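PDB 5G25: type-iv like competence pilin ttha1218 from Thermus thermophilus, which is a type IV-like competence pilin, probably part of the pilus machinery for DNA uptake, here without its N-terminal part, and resembles type II secretion pseudopilins. Local coordinates for residues Q28-L33 / T84-P89; G58-P63 / V68-V73. One frame throughout, in Å; residues are numbered along the deposited sequence.

Interaction 1: Q28-L33 / T84-P89; sequences QGIPAL and TVVYRP
Gln28 and Ile30 face Arg88 and Val86 across a gap with no backbone bond in it: CA atoms stand 7.3 Å apart for Gln28 and Arg88 and 9.1 Å for Ile30 and Val86. On one side residues 28-33 lead into the short helix 30-33, and Gly29 O accepts from Ala32 N and Leu33 N; on the other, strand 80-87 runs out into Arg88 and Pro89. In this pilin fold the segment after helix 11-24 packs beside that helix on the antiparallel sheet, and Val86 also touches Arg24 of the helix. Side chains alone close the gap. Ile30 and Val86 reach for each other tip to tip, CD1 of Ile30 lying 3.6 Å from CG1 of Val86. Ile30 can extend that far because CD1 continues its chain straight out (chi2 177°), and both residues are buried, with Phe71 against Ile30 and Pro27 against Val86. Further out, the Gln28 chain folds at chi2 (-52°) and swings its amide over to Arg88, crossing that side chain at about a right angle. Gln28 OE1 rests 3.2 Å from Arg88 CD and 3.7 Å from Pro89 CD, while Gln28 NE2 lies above one face of the guanidinium, toward its rim, the two planes turned 49° apart. Arg88 NH2 makes a weak hydrogen bond to Val68 O. Replacing Arg88 with an alanine would probably leave the Gln28 amide without the CD methylene its oxygen lies against and the guanidinium beside it, and Val68 O without this weak donor. A buried apolar pair and a looser outer pair thus lay 28-33 against the end of strand 80-87; the amide oxygen near the cationic side chain is probably mildly favourable, although no hydrogen bond forms.

Interaction 2: G58-P63 / V68-V73; sequences GGLACP and VRAFQV
On its way to Leu60, which reaches down from an exposed position to the buried Ala70, the chain first turns through Gly58, whose backbone angles would jam a side chain against the preceding carbonyl oxygen. Gly59 follows, its N-H held by Asp57 OD1. At Leu60, CG is set anti to the carbonyl carbon, beside the backbone N (chi1 -69°), and from there the CD2 branch comes 4.3 Å from Ala70 CB. Leu60 also packs against Val85 and Tyr87, and Ala70 touches Tyr87 too, so both meet the same strand 80-87. Ala61 then pairs through its backbone with Asn53, so strand 60-61 attaches to strand 43-54 and has no direct backbone bond to 68-73. Strand 43-54 pairs with both segments in the antiparallel sheet of this pilin's globular domain. Its Cys52 meets Arg69 and Ala70 in a classic beta bulge. Next comes Cys62, whose side chain leaves the backbone toward strand 70-77. Its SG is bonded to Cys52 SG, a disulfide that ties the chain after strand 60-61 to strand 43-54. Gln72 packs on both cysteines: its CG is anti to the backbone N (chi1 175°) and the chain runs on extended, which brings OE1 within 3.4 Å of Cys62 CB and 4.0 Å of Cys62 SG, while Gln72 CB lies 4.1 Å from that sulfur. The other end of the amide, NE2, makes a weak hydrogen bond to Glu83 OE2.

Overall arrangement
From the N terminus, helix 11-24 leads into residues 28-33, the first half of interaction 1. The chain then makes the strands 36-40 and 43-54, passes through 58-63, and turns back through 68-73, so interaction 2 closes a short loop. Strand 70-77 is followed by strand 80-87, and only there, at 84-89, does the larger loop of interaction 1 close, with the smaller one wholly within it. Their second segments are antiparallel neighbours in one sheet: Val86 O lies 2.8 Å from Phe71 N, a probable hydrogen bond. Interaction 1 lays the short helix region against this sheet; in interaction 2 the disulfide-bearing segment, held to strand 43-54, lies against strand 70-77.

Interaction 1: Q28-L33 / T84-P89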
loop_
_atom_site.group_PDB
_atom_site.type_symbol
_atom_site.label_atom_id
_atom_site.label_comp_id
_atom_site.label_asym_id
_atom_site.label_seq_id
_atom_site.Cartn_x
_atom_site.Cartn_y
_atom_site.Cartn_z
ATOM N N GLN A 28 -10.540 1.889 0.105
ATOM C CA GLN A 28 -11.030 3.260 0.332
ATOM C C GLN A 28 -10.463 3.876 1.629
ATOM O O GLN A 28 -10.516 5.078 1.797
ATOM C CB GLN A 28 -12.564 3.298 0.409
ATOM C CG GLN A 28 -13.288 2.794 -0.821
ATOM C CD GLN A 28 -12.822 3.461 -2.102
ATOM O OE1 GLN A 28 -12.076 2.867 -2.882
ATOM N NE2 GLN A 28 -13.252 4.695 -2.325
ATOM N N GLY A 29 -9.986 3.036 2.558
ATOM C CA GLY A 29 -9.348 3.504 3.781
ATOM C C GLY A 29 -7.848 3.783 3.667
ATOM O O GLY A 29 -7.250 4.427 4.551
ATOM N N ILE A 30 -7.240 3.341 2.580
ATOM C CA ILE A 30 -5.771 3.422 2.421
ATOM C C ILE A 30 -5.151 4.832 2.633
ATOM O O ILE A 30 -4.099 4.947 3.256
ATOM C CB ILE A 30 -5.336 2.829 1.059
ATOM C CG1 ILE A 30 -5.378 1.299 1.121
ATOM C CG2 ILE A 30 -3.931 3.273 0.661
ATOM C CD1 ILE A 30 -5.041 0.615 -0.190
ATOM N N PRO A 31 -5.791 5.898 2.126
ATOM C CA PRO A 31 -5.223 7.262 2.326
ATOM C C PRO A 31 -5.025 7.652 3.810
ATOM O O PRO A 31 -4.147 8.457 4.133
ATOM C CB PRO A 31 -6.261 8.173 1.671
ATOM C CG PRO A 31 -6.960 7.295 0.678
ATOM C CD PRO A 31 -6.972 5.914 1.245
ATOM N N ALA A 32 -5.850 7.081 4.677
ATOM C CA ALA A 32 -5.792 7.286 6.133
ATOM C C ALA A 32 -4.943 6.232 6.864
ATOM O O ALA A 32 -4.178 6.565 7.760
ATOM C CB ALA A 32 -7.191 7.262 6.709
ATOM N N LEU A 33 -5.075 4.971 6.472
ATOM C CA LEU A 33 -4.357 3.888 7.132
ATOM C C LEU A 33 -2.883 3.766 6.729
ATOM O O LEU A 33 -2.114 3.152 7.460
ATOM C CB LEU A 33 -5.036 2.542 6.818
ATOM C CG LEU A 33 -6.488 2.425 7.250
ATOM C CD1 LEU A 33 -7.124 1.204 6.563
ATOM C CD2 LEU A 33 -6.540 2.316 8.768
ATOM N N THR A 84 3.306 -3.787 -2.895
ATOM C CA THR A 84 2.254 -4.428 -3.646
ATOM C C THR A 84 1.370 -3.369 -4.306
ATOM O O THR A 84 1.653 -2.168 -4.222
ATOM C CB THR A 84 1.439 -5.402 -2.760
ATOM O OG1 THR A 84 0.764 -6.358 -3.582
ATOM C CG2 THR A 84 0.428 -4.673 -1.907
ATOM N N VAL A 85 0.332 -3.826 -5.002
ATOM C CA VAL A 85 -0.640 -2.940 -5.633
ATOM C C VAL A 85 -1.988 -3.340 -5.087
ATOM O O VAL A 85 -2.324 -4.530 -5.039
ATOM C CB VAL A 85 -0.619 -3.050 -7.172
ATOM C CG1 VAL A 85 -1.737 -2.222 -7.804
ATOM C CG2 VAL A 85 0.741 -2.590 -7.706
ATOM N N VAL A 86 -2.725 -2.347 -4.607
ATOM C CA VAL A 86 -4.063 -2.566 -4.156
ATOM C C VAL A 86 -4.972 -1.912 -5.176
ATOM O O VAL A 86 -4.826 -0.739 -5.452
ATOM C CB VAL A 86 -4.289 -1.993 -2.758
ATOM C CG1 VAL A 86 -5.731 -2.191 -2.329
ATOM C CG2 VAL A 86 -3.347 -2.673 -1.789
ATOM N N TYR A 87 -5.886 -2.690 -5.749
ATOM C CA TYR A 87 -6.798 -2.170 -6.761
ATOM C C TYR A 87 -8.014 -1.647 -6.063
ATOM O O TYR A 87 -8.430 -2.171 -5.040
ATOM C CB TYR A 87 -7.174 -3.245 -7.797
ATOM C CG TYR A 87 -6.003 -3.662 -8.656
ATOM C CD1 TYR A 87 -5.137 -4.668 -8.242
ATOM C CD2 TYR A 87 -5.744 -3.026 -9.874
ATOM C CE1 TYR A 87 -4.044 -5.034 -9.009
ATOM C CE2 TYR A 87 -4.658 -3.396 -10.660
ATOM C CZ TYR A 87 -3.802 -4.387 -10.219
ATOM O OH TYR A 87 -2.708 -4.744 -10.988
ATOM N N ARG A 88 -8.573 -0.575 -6.595
ATOM C CA ARG A 88 -9.773 -0.046 -6.036
ATOM C C ARG A 88 -10.987 -0.635 -6.748
ATOM O O ARG A 88 -10.913 -0.963 -7.927
ATOM C CB ARG A 88 -9.752 1.476 -6.090
ATOM C CG ARG A 88 -8.701 2.059 -5.144
ATOM C CD ARG A 88 -9.254 3.231 -4.350
ATOM N NE ARG A 88 -9.798 4.235 -5.244
ATOM C CZ ARG A 88 -9.957 5.514 -4.934
ATOM N NH1 ARG A 88 -9.640 5.975 -3.736
ATOM N NH2 ARG A 88 -10.443 6.331 -5.844
ATOM N N PRO A 89 -12.116 -0.780 -6.025
ATOM C CA PRO A 89 -13.299 -1.322 -6.668
ATOM C C PRO A 89 -13.756 -0.418 -7.792
ATOM O O PRO A 89 -13.514 0.799 -7.765
ATOM C CB PRO A 89 -14.341 -1.339 -5.541
ATOM C CG PRO A 89 -13.540 -1.318 -4.282
ATOM C CD PRO A 89 -12.376 -0.441 -4.617
#

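Interaction 2: G58-P63 / V68-V73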
loop_
_atom_site.group_PDB
_atom_site.type_symbol
_atom_site.label_atom_id
_atom_site.label_comp_id
_atom_site.label_asym_id
_atom_site.label_seq_id
_atom_site.Cartn_x
_atom_site.Cartn_y
_atom_site.Cartn_z
ATOM N N GLY A 58 -5.108 -2.592 -18.363
ATOM C CA GLY A 58 -4.652 -3.013 -17.045
ATOM C C GLY A 58 -3.298 -2.436 -16.685
ATOM O O GLY A 58 -2.794 -2.654 -15.579
ATOM N N GLY A 59 -2.698 -1.694 -17.605
ATOM C CA GLY A 59 -1.372 -1.107 -17.356
ATOM C C GLY A 59 -1.447 -0.039 -16.270
ATOM O O GLY A 59 -2.419 0.726 -16.213
ATOM N N LEU A 60 -0.411 0.013 -15.436
ATOM C CA LEU A 60 -0.351 0.901 -14.271
ATOM C C LEU A 60 0.539 2.130 -14.482
ATOM O O LEU A 60 1.678 2.017 -14.939
ATOM C CB LEU A 60 0.184 0.127 -13.062
ATOM C CG LEU A 60 -0.743 -0.945 -12.494
ATOM C CD1 LEU A 60 0.039 -1.932 -11.633
ATOM C CD2 LEU A 60 -1.858 -0.289 -11.701
ATOM N N ALA A 61 0.018 3.297 -14.123
ATOM C CA ALA A 61 0.800 4.527 -14.151
ATOM C C ALA A 61 0.884 5.085 -12.723
ATOM O O ALA A 61 -0.120 5.531 -12.171
ATOM C CB ALA A 61 0.149 5.536 -15.090
ATOM N N CYS A 62 2.066 5.009 -12.112
ATOM C CA CYS A 62 2.273 5.501 -10.740
ATOM C C CYS A 62 3.408 6.540 -10.711
ATOM O O CYS A 62 4.526 6.235 -11.133
ATOM C CB CYS A 62 2.603 4.337 -9.794
ATOM S SG CYS A 62 1.498 2.888 -9.938
ATOM N N PRO A 63 3.124 7.767 -10.236
ATOM C CA PRO A 63 1.825 8.266 -9.814
ATOM C C PRO A 63 0.899 8.502 -10.995
ATOM O O PRO A 63 1.329 8.452 -12.144
ATOM C CB PRO A 63 2.150 9.609 -9.124
ATOM C CG PRO A 63 3.624 9.601 -8.885
ATOM C CD PRO A 63 4.187 8.763 -9.999
ATOM N N VAL A 68 -7.586 7.882 -9.915
ATOM C CA VAL A 68 -6.934 7.001 -8.989
ATOM C C VAL A 68 -7.714 5.698 -9.061
ATOM O O VAL A 68 -8.852 5.631 -8.621
ATOM C CB VAL A 68 -6.925 7.603 -7.571
ATOM C CG1 VAL A 68 -6.305 6.640 -6.577
ATOM C CG2 VAL A 68 -6.158 8.920 -7.567
ATOM N N ARG A 69 -7.125 4.680 -9.679
ATOM C CA ARG A 69 -7.789 3.388 -9.787
ATOM C C ARG A 69 -7.102 2.311 -8.955
ATOM O O ARG A 69 -7.627 1.213 -8.832
ATOM C CB ARG A 69 -7.920 2.950 -11.251
ATOM C CG ARG A 69 -8.767 3.902 -12.102
ATOM C CD ARG A 69 -9.888 3.191 -12.858
ATOM N NE ARG A 69 -9.387 2.162 -13.775
ATOM C CZ ARG A 69 -10.139 1.425 -14.594
ATOM N NH1 ARG A 69 -11.458 1.578 -14.642
ATOM N NH2 ARG A 69 -9.564 0.524 -15.381
ATOM N N ALA A 70 -5.942 2.632 -8.384
ATOM C CA ALA A 70 -5.215 1.695 -7.555
ATOM C C ALA A 70 -4.179 2.462 -6.770
ATOM O O ALA A 70 -3.907 3.616 -7.085
ATOM C CB ALA A 70 -4.543 0.641 -8.417
ATOM N N PHE A 71 -3.609 1.819 -5.751
ATOM C CA PHE A 71 -2.496 2.404 -4.994
ATOM C C PHE A 71 -1.322 1.454 -5.031
ATOM O O PHE A 71 -1.485 0.261 -4.810
ATOM C CB PHE A 71 -2.847 2.615 -3.519
ATOM C CG PHE A 71 -3.869 3.671 -3.280
ATOM C CD1 PHE A 71 -3.495 5.022 -3.271
ATOM C CD2 PHE A 71 -5.197 3.337 -3.043
ATOM C CE1 PHE A 71 -4.428 6.005 -3.054
ATOM C CE2 PHE A 71 -6.128 4.331 -2.798
ATOM C CZ PHE A 71 -5.746 5.660 -2.828
ATOM N N GLN A 72 -0.139 2.011 -5.276
ATOM C CA GLN A 72 1.124 1.317 -5.039
ATOM C C GLN A 72 1.522 1.552 -3.573
ATOM O O GLN A 72 1.757 2.686 -3.130
ATOM C CB GLN A 72 2.188 1.842 -6.006
ATOM C CG GLN A 72 3.577 1.286 -5.798
ATOM C CD GLN A 72 4.665 2.171 -6.437
ATOM O OE1 GLN A 72 4.384 3.139 -7.165
ATOM N NE2 GLN A 72 5.912 1.839 -6.158
ATOM N N VAL A 73 1.554 0.476 -2.808
ATOM C CA VAL A 73 1.760 0.564 -1.380
ATOM C C VAL A 73 3.143 0.030 -1.083
ATOM O O VAL A 73 3.478 -1.079 -1.503
ATOM C CB VAL A 73 0.698 -0.270 -0.637
ATOM C CG1 VAL A 73 0.869 -0.153 0.868
ATOM C CG2 VAL A 73 -0.702 0.162 -1.037
#